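Local coordinates for protein fructuronate-tagaturonate epimerase UxaE from Cohnella laeviribosi in complex with 1 glycerol (Cohnella laeviribosi, PDB 6IL9) that probably interconverts fructuronate and tagaturonate by epimerisation, working on a TIM-barrel scaffold that holds a zinc ion, at residues D134-I139 with L172-T177; E70-L75 with A141-V146. One frame throughout, in Å; residues are numbered along the deposited sequence.

Contact 1 of 2, residues D134-I139 with L172-T177; sequences DYKQVI and LDLGFT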
loop_
_atom_site.group_PDB
_atom_site.type_symbol
_atom_site.label_atom_id
_atom_site.label_comp_id
_atom_site.label_asym_id
_atom_site.label_seq_id
_atom_site.Cartn_x
_atom_site.Cartn_y
_atom_site.Cartn_z
ATOM N N ASP A 134 -5.812 -10.972 7.890
ATOM C CA ASP A 134 -6.009 -9.953 8.910
ATOM C C ASP A 134 -4.744 -9.121 9.037
ATOM O O ASP A 134 -3.686 -9.476 8.510
ATOM C CB ASP A 134 -6.408 -10.557 10.267
ATOM C CG ASP A 134 -5.372 -11.507 10.828
ATOM O OD1 ASP A 134 -4.176 -11.151 10.889
ATOM O OD2 ASP A 134 -5.756 -12.623 11.238
ATOM N N TYR A 135 -4.858 -8.011 9.773
ATOM C CA TYR A 135 -3.745 -7.067 9.855
ATOM C C TYR A 135 -2.551 -7.648 10.605
ATOM O O TYR A 135 -1.406 -7.263 10.337
ATOM C CB TYR A 135 -4.202 -5.763 10.512
ATOM C CG TYR A 135 -4.647 -4.708 9.520
ATOM C CD1 TYR A 135 -4.064 -4.619 8.260
ATOM C CD2 TYR A 135 -5.656 -3.815 9.842
ATOM C CE1 TYR A 135 -4.475 -3.653 7.348
ATOM C CE2 TYR A 135 -6.079 -2.855 8.942
ATOM C CZ TYR A 135 -5.487 -2.772 7.700
ATOM O OH TYR A 135 -5.921 -1.798 6.812
ATOM N N LYS A 136 -2.782 -8.554 11.559
ATOM C CA LYS A 136 -1.647 -9.176 12.233
ATOM C C LYS A 136 -0.729 -9.872 11.238
ATOM O O LYS A 136 0.495 -9.748 11.326
ATOM C CB LYS A 136 -2.139 -10.169 13.288
ATOM C CG LYS A 136 -2.743 -9.499 14.495
ATOM C CD LYS A 136 -3.336 -10.535 15.440
ATOM C CE LYS A 136 -3.635 -9.917 16.793
ATOM N NZ LYS A 136 -4.139 -10.934 17.763
ATOM N N GLN A 137 -1.308 -10.594 10.269
ATOM C CA GLN A 137 -0.497 -11.292 9.278
ATOM C C GLN A 137 0.270 -10.320 8.390
ATOM O O GLN A 137 1.394 -10.616 7.969
ATOM C CB GLN A 137 -1.383 -12.191 8.420
ATOM C CG GLN A 137 -2.205 -13.175 9.221
ATOM C CD GLN A 137 -3.110 -13.980 8.328
ATOM O OE1 GLN A 137 -4.049 -13.450 7.745
ATOM N NE2 GLN A 137 -2.822 -15.268 8.196
ATOM N N VAL A 138 -0.324 -9.163 8.081
ATOM C CA VAL A 138 0.357 -8.201 7.217
ATOM C C VAL A 138 1.620 -7.680 7.901
ATOM O O VAL A 138 2.706 -7.653 7.303
ATOM C CB VAL A 138 -0.609 -7.064 6.823
ATOM C CG1 VAL A 138 0.097 -6.031 5.957
ATOM C CG2 VAL A 138 -1.807 -7.651 6.060
ATOM N N ILE A 139 1.511 -7.294 9.178
ATOM C CA ILE A 139 2.702 -6.861 9.898
ATOM C C ILE A 139 3.650 -8.038 10.129
ATOM O O ILE A 139 4.868 -7.882 10.014
ATOM C CB ILE A 139 2.327 -6.149 11.215
ATOM C CG1 ILE A 139 1.581 -4.838 10.920
ATOM C CG2 ILE A 139 3.583 -5.853 12.041
ATOM C CD1 ILE A 139 1.257 -3.993 12.187
ATOM N N LEU A 172 -4.593 1.116 15.273
ATOM C CA LEU A 172 -3.723 1.671 16.305
ATOM C C LEU A 172 -3.358 0.615 17.339
ATOM O O LEU A 172 -2.210 0.558 17.795
ATOM C CB LEU A 172 -4.393 2.878 16.966
ATOM C CG LEU A 172 -4.473 4.126 16.085
ATOM C CD1 LEU A 172 -5.563 5.074 16.563
ATOM C CD2 LEU A 172 -3.137 4.833 16.082
ATOM N N ASP A 173 -4.324 -0.232 17.708
ATOM C CA ASP A 173 -4.082 -1.278 18.699
ATOM C C ASP A 173 -3.059 -2.292 18.217
ATOM O O ASP A 173 -2.333 -2.874 19.028
ATOM C CB ASP A 173 -5.387 -2.003 19.028
ATOM C CG ASP A 173 -6.366 -1.131 19.768
ATOM O OD1 ASP A 173 -5.916 -0.174 20.426
ATOM O OD2 ASP A 173 -7.582 -1.404 19.701
ATOM N N LEU A 174 -2.994 -2.523 16.912
ATOM C CA LEU A 174 -2.113 -3.528 16.340
ATOM C C LEU A 174 -0.731 -2.988 15.983
ATOM O O LEU A 174 0.103 -3.745 15.476
ATOM C CB LEU A 174 -2.779 -4.146 15.106
ATOM C CG LEU A 174 -3.977 -5.054 15.396
ATOM C CD1 LEU A 174 -4.584 -5.593 14.105
ATOM C CD2 LEU A 174 -3.570 -6.195 16.323
ATOM N N GLY A 175 -0.458 -1.712 16.248
ATOM C CA GLY A 175 0.874 -1.180 16.072
ATOM C C GLY A 175 1.130 -0.496 14.748
ATOM O O GLY A 175 2.295 -0.233 14.423
ATOM N N PHE A 176 0.091 -0.200 13.972
ATOM C CA PHE A 176 0.311 0.494 12.711
ATOM C C PHE A 176 0.834 1.898 12.975
ATOM O O PHE A 176 0.467 2.543 13.964
ATOM C CB PHE A 176 -0.969 0.524 11.884
ATOM C CG PHE A 176 -1.237 -0.779 11.191
ATOM C CD1 PHE A 176 -1.796 -1.835 11.887
ATOM C CD2 PHE A 176 -0.867 -0.970 9.873
ATOM C CE1 PHE A 176 -2.016 -3.063 11.273
ATOM C CE2 PHE A 176 -1.095 -2.187 9.237
ATOM C CZ PHE A 176 -1.655 -3.243 9.940
ATOM N N THR A 177 1.736 2.347 12.105
ATOM C CA THR A 177 2.435 3.611 12.289
ATOM C C THR A 177 1.990 4.664 11.294
ATOM O O THR A 177 2.331 5.842 11.458
ATOM C CB THR A 177 3.948 3.399 12.175
ATOM O OG1 THR A 177 4.252 2.723 10.944
ATOM C CG2 THR A 177 4.435 2.560 13.335
#
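Tyr135, in the first turn of helix 135-149, meets Phe176 in an edge-to-face aromatic pair, with ring centroids 4.5 Å apart and planes inclined by 58°. Followed outward, Tyr135 touches a new partner at almost every step. Its CB touches two carbons, 3.6 Å from Leu174 CD1 and equally near Phe176 CE1. Tyr135 CG and CD1 then come under Phe176 CZ, the atom that presses over the tyrosine face; the CD1 to CZ approach, at 3.2 Å, is tight. Farther along, Tyr135 CE1 still grazes the same edge, and the hydroxyl at the tip leaves the pair to hydrogen-bond the carbonyl of Gln123.

The Phe176 ring is gripped a second time. Ile139 has CG1 anti to the carbonyl carbon (chi1 -65°), and its chain runs on extended to CD1, which sits over the phenylalanine face, 3.7 Å from the centroid and only 19° off the ring normal, a CH-pi contact. That methyl also reaches Leu174 O, at 3.5 Å. Leu174 divides its two methyls: CD1 goes to Tyr135, whereas CD2 packs 3.8 Å from Lys136 CE, at the more exposed margin where the two side chains cross at about a right angle.

Each backbone carries its own helix-end motif. Asp134 and Gln137 form a capping box at the start of helix 135-149, and Gly175, with positive phi, closes helix 165-173 in a Schellman motif. Tyr135 also touches Leu162 of strand 156-162, and Ile139 and Phe176 its Ala157, so the cluster joins one helix start and the loop after the next helix to a barrel strand, as in the outer layer of a TIM barrel.

Contact 2 of 2, residues E70-L75 with A141-V146; sequences ENRLVL and AAAYAV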
loop_
_atom_site.group_PDB
_atom_site.type_symbol
_atom_site.label_atom_id
_atom_site.label_comp_id
_atom_site.label_asym_id
_atom_site.label_seq_id
_atom_site.Cartn_x
_atom_site.Cartn_y
_atom_site.Cartn_z
ATOM N N GLU A 70 2.835 -15.307 17.219
ATOM C CA GLU A 70 3.369 -15.210 18.572
ATOM C C GLU A 70 4.888 -15.100 18.562
ATOM O O GLU A 70 5.462 -14.348 19.355
ATOM C CB GLU A 70 2.908 -16.405 19.415
ATOM C CG GLU A 70 1.458 -16.296 19.901
ATOM C CD GLU A 70 1.172 -15.038 20.739
ATOM O OE1 GLU A 70 2.042 -14.620 21.543
ATOM O OE2 GLU A 70 0.065 -14.469 20.591
ATOM N N ASN A 71 5.559 -15.833 17.662
ATOM C CA ASN A 71 7.008 -15.727 17.581
ATOM C C ASN A 71 7.437 -14.388 16.997
ATOM O O ASN A 71 8.531 -13.907 17.304
ATOM C CB ASN A 71 7.576 -16.887 16.765
ATOM C CG ASN A 71 7.683 -18.167 17.578
ATOM O OD1 ASN A 71 7.732 -18.129 18.814
ATOM N ND2 ASN A 71 7.721 -19.307 16.889
ATOM N N ARG A 72 6.589 -13.766 16.171
ATOM C CA ARG A 72 6.899 -12.419 15.703
ATOM C C ARG A 72 6.892 -11.431 16.861
ATOM O O ARG A 72 7.731 -10.525 16.919
ATOM C CB ARG A 72 5.906 -11.982 14.622
ATOM C CG ARG A 72 6.316 -10.716 13.889
ATOM C CD ARG A 72 5.681 -9.460 14.516
ATOM N NE ARG A 72 4.266 -9.366 14.177
ATOM C CZ ARG A 72 3.475 -8.352 14.506
ATOM N NH1 ARG A 72 3.953 -7.328 15.200
ATOM N NH2 ARG A 72 2.203 -8.368 14.136
ATOM N N LEU A 73 5.961 -11.596 17.798
ATOM C CA LEU A 73 5.925 -10.695 18.945
ATOM C C LEU A 73 7.159 -10.882 19.815
ATOM O O LEU A 73 7.696 -9.913 20.361
ATOM C CB LEU A 73 4.644 -10.920 19.748
ATOM C CG LEU A 73 3.343 -10.723 18.964
ATOM C CD1 LEU A 73 2.125 -11.051 19.809
ATOM C CD2 LEU A 73 3.261 -9.294 18.454
ATOM N N VAL A 74 7.644 -12.119 19.927
ATOM C CA VAL A 74 8.895 -12.365 20.638
ATOM C C VAL A 74 10.054 -11.660 19.939
ATOM O O VAL A 74 10.882 -10.997 20.579
ATOM C CB VAL A 74 9.145 -13.877 20.764
ATOM C CG1 VAL A 74 10.456 -14.129 21.483
ATOM C CG2 VAL A 74 7.975 -14.540 21.468
ATOM N N LEU A 75 10.125 -11.771 18.608
ATOM C CA LEU A 75 11.188 -11.075 17.888
ATOM C C LEU A 75 11.073 -9.564 18.074
ATOM O O LEU A 75 12.087 -8.870 18.210
ATOM C CB LEU A 75 11.154 -11.433 16.399
ATOM C CG LEU A 75 11.549 -12.845 15.964
ATOM C CD1 LEU A 75 11.698 -12.886 14.444
ATOM C CD2 LEU A 75 12.832 -13.293 16.628
ATOM N N ALA A 141 4.332 -10.490 8.150
ATOM C CA ALA A 141 5.124 -10.713 6.944
ATOM C C ALA A 141 6.216 -9.660 6.803
ATOM O O ALA A 141 7.349 -9.978 6.433
ATOM C CB ALA A 141 4.213 -10.723 5.710
ATOM N N ALA A 142 5.898 -8.397 7.126
ATOM C CA ALA A 142 6.900 -7.336 7.042
ATOM C C ALA A 142 7.998 -7.503 8.089
ATOM O O ALA A 142 9.179 -7.294 7.791
ATOM C CB ALA A 142 6.233 -5.966 7.199
ATOM N N ALA A 143 7.628 -7.860 9.323
ATOM C CA ALA A 143 8.629 -8.023 10.376
ATOM C C ALA A 143 9.574 -9.171 10.061
ATOM O O ALA A 143 10.791 -9.062 10.258
ATOM C CB ALA A 143 7.947 -8.259 11.729
ATOM N N TYR A 144 9.032 -10.286 9.584
ATOM C CA TYR A 144 9.888 -11.411 9.241
ATOM C C TYR A 144 10.752 -11.096 8.030
ATOM O O TYR A 144 11.871 -11.613 7.911
ATOM C CB TYR A 144 9.031 -12.649 9.002
ATOM C CG TYR A 144 8.608 -13.365 10.267
ATOM C CD1 TYR A 144 9.557 -13.855 11.155
ATOM C CD2 TYR A 144 7.269 -13.564 10.561
ATOM C CE1 TYR A 144 9.180 -14.524 12.306
ATOM C CE2 TYR A 144 6.881 -14.227 11.722
ATOM C CZ TYR A 144 7.842 -14.708 12.576
ATOM O OH TYR A 144 7.449 -15.379 13.715
ATOM N N ALA A 145 10.255 -10.251 7.127
ATOM C CA ALA A 145 11.033 -9.873 5.955
ATOM C C ALA A 145 12.272 -9.075 6.342
ATOM O O ALA A 145 13.369 -9.339 5.836
ATOM C CB ALA A 145 10.165 -9.072 4.989
ATOM N N VAL A 146 12.123 -8.074 7.216
ATOM C CA VAL A 146 13.314 -7.289 7.550
ATOM C C VAL A 146 14.276 -8.123 8.382
ATOM O O VAL A 146 15.491 -7.916 8.323
ATOM C CB VAL A 146 12.971 -5.964 8.261
ATOM C CG1 VAL A 146 12.146 -5.071 7.354
ATOM C CG2 VAL A 146 12.270 -6.205 9.599
#
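Tyr144 of helix 135-149 lays its ring against Arg72 and Leu75 of helix 69-78, so that an outer helix of the TIM barrel packs on a helix that precedes the barrel strands. The short helical segments cross at 53°, with their axes 10.2 Å apart at closest approach.

Arg72 owes its part to a bent chain. Its CG is anti to the backbone N (chi1 -168°), which sets that carbon over one face of the Tyr144 ring and 3.7 Å from Ala143 CB. The bend at chi2 keeps CD beside the same methyl, 3.8 Å from Ala143 CB, and the one at chi3 turns NE off. The guanidinium thus leads away from segment 141-146, back along helix 135-149, where NE forms a salt bridge with Asp140, while NH1 makes a hydrogen bond with Asn76 of its own helix; together these probably hold the group's rotation. The guanidinium plane stands 89° from that of the tyrosine ring, ruling out a flat stack between them.

Leu75 brings one methyl, CD1, to 3.7 Å from Tyr144 CE1, the two side chains crossing at about a right angle. The hydroxyl of Tyr144 is hydrogen-bonded to the carbonyl of Ser68, just before the helical turn it touches. An alanine in place of Tyr144 would probably open a gap beside Arg72 and Leu75 and leave the Ser68 carbonyl without this partner. Near that bond the packing is close: Asn71 CB lies 3.4 Å from Tyr144 OH, and Arg72 N is 3.1 Å from the same oxygen, at an angle too poor for a hydrogen bond.

In the fold
Contacts 1 and 2 share helix 135-149, and their centres are 12 Å apart. Contact 1 takes its first turn, contact 2 a stretch farther along, and Arg72 bridges the two: its NH1 packs 3.5 Å from Ile139 CG2, and its NH2 lies 3.6 Å from Lys136 O. Contact 1 lies near the zinc site, probably the active site: the side chain of Tyr135 is about 9 Å from a bound glycerol and about 12 Å from the zinc ion held by His161, Asp273 and His343. Strand 156-162, on which contact 1 rests, carries His161. The centre of contact 2, which joins the barrel's outer layer to helix 69-78, is about 19 Å from the centre of the chain, against about 13 Å for contact 1.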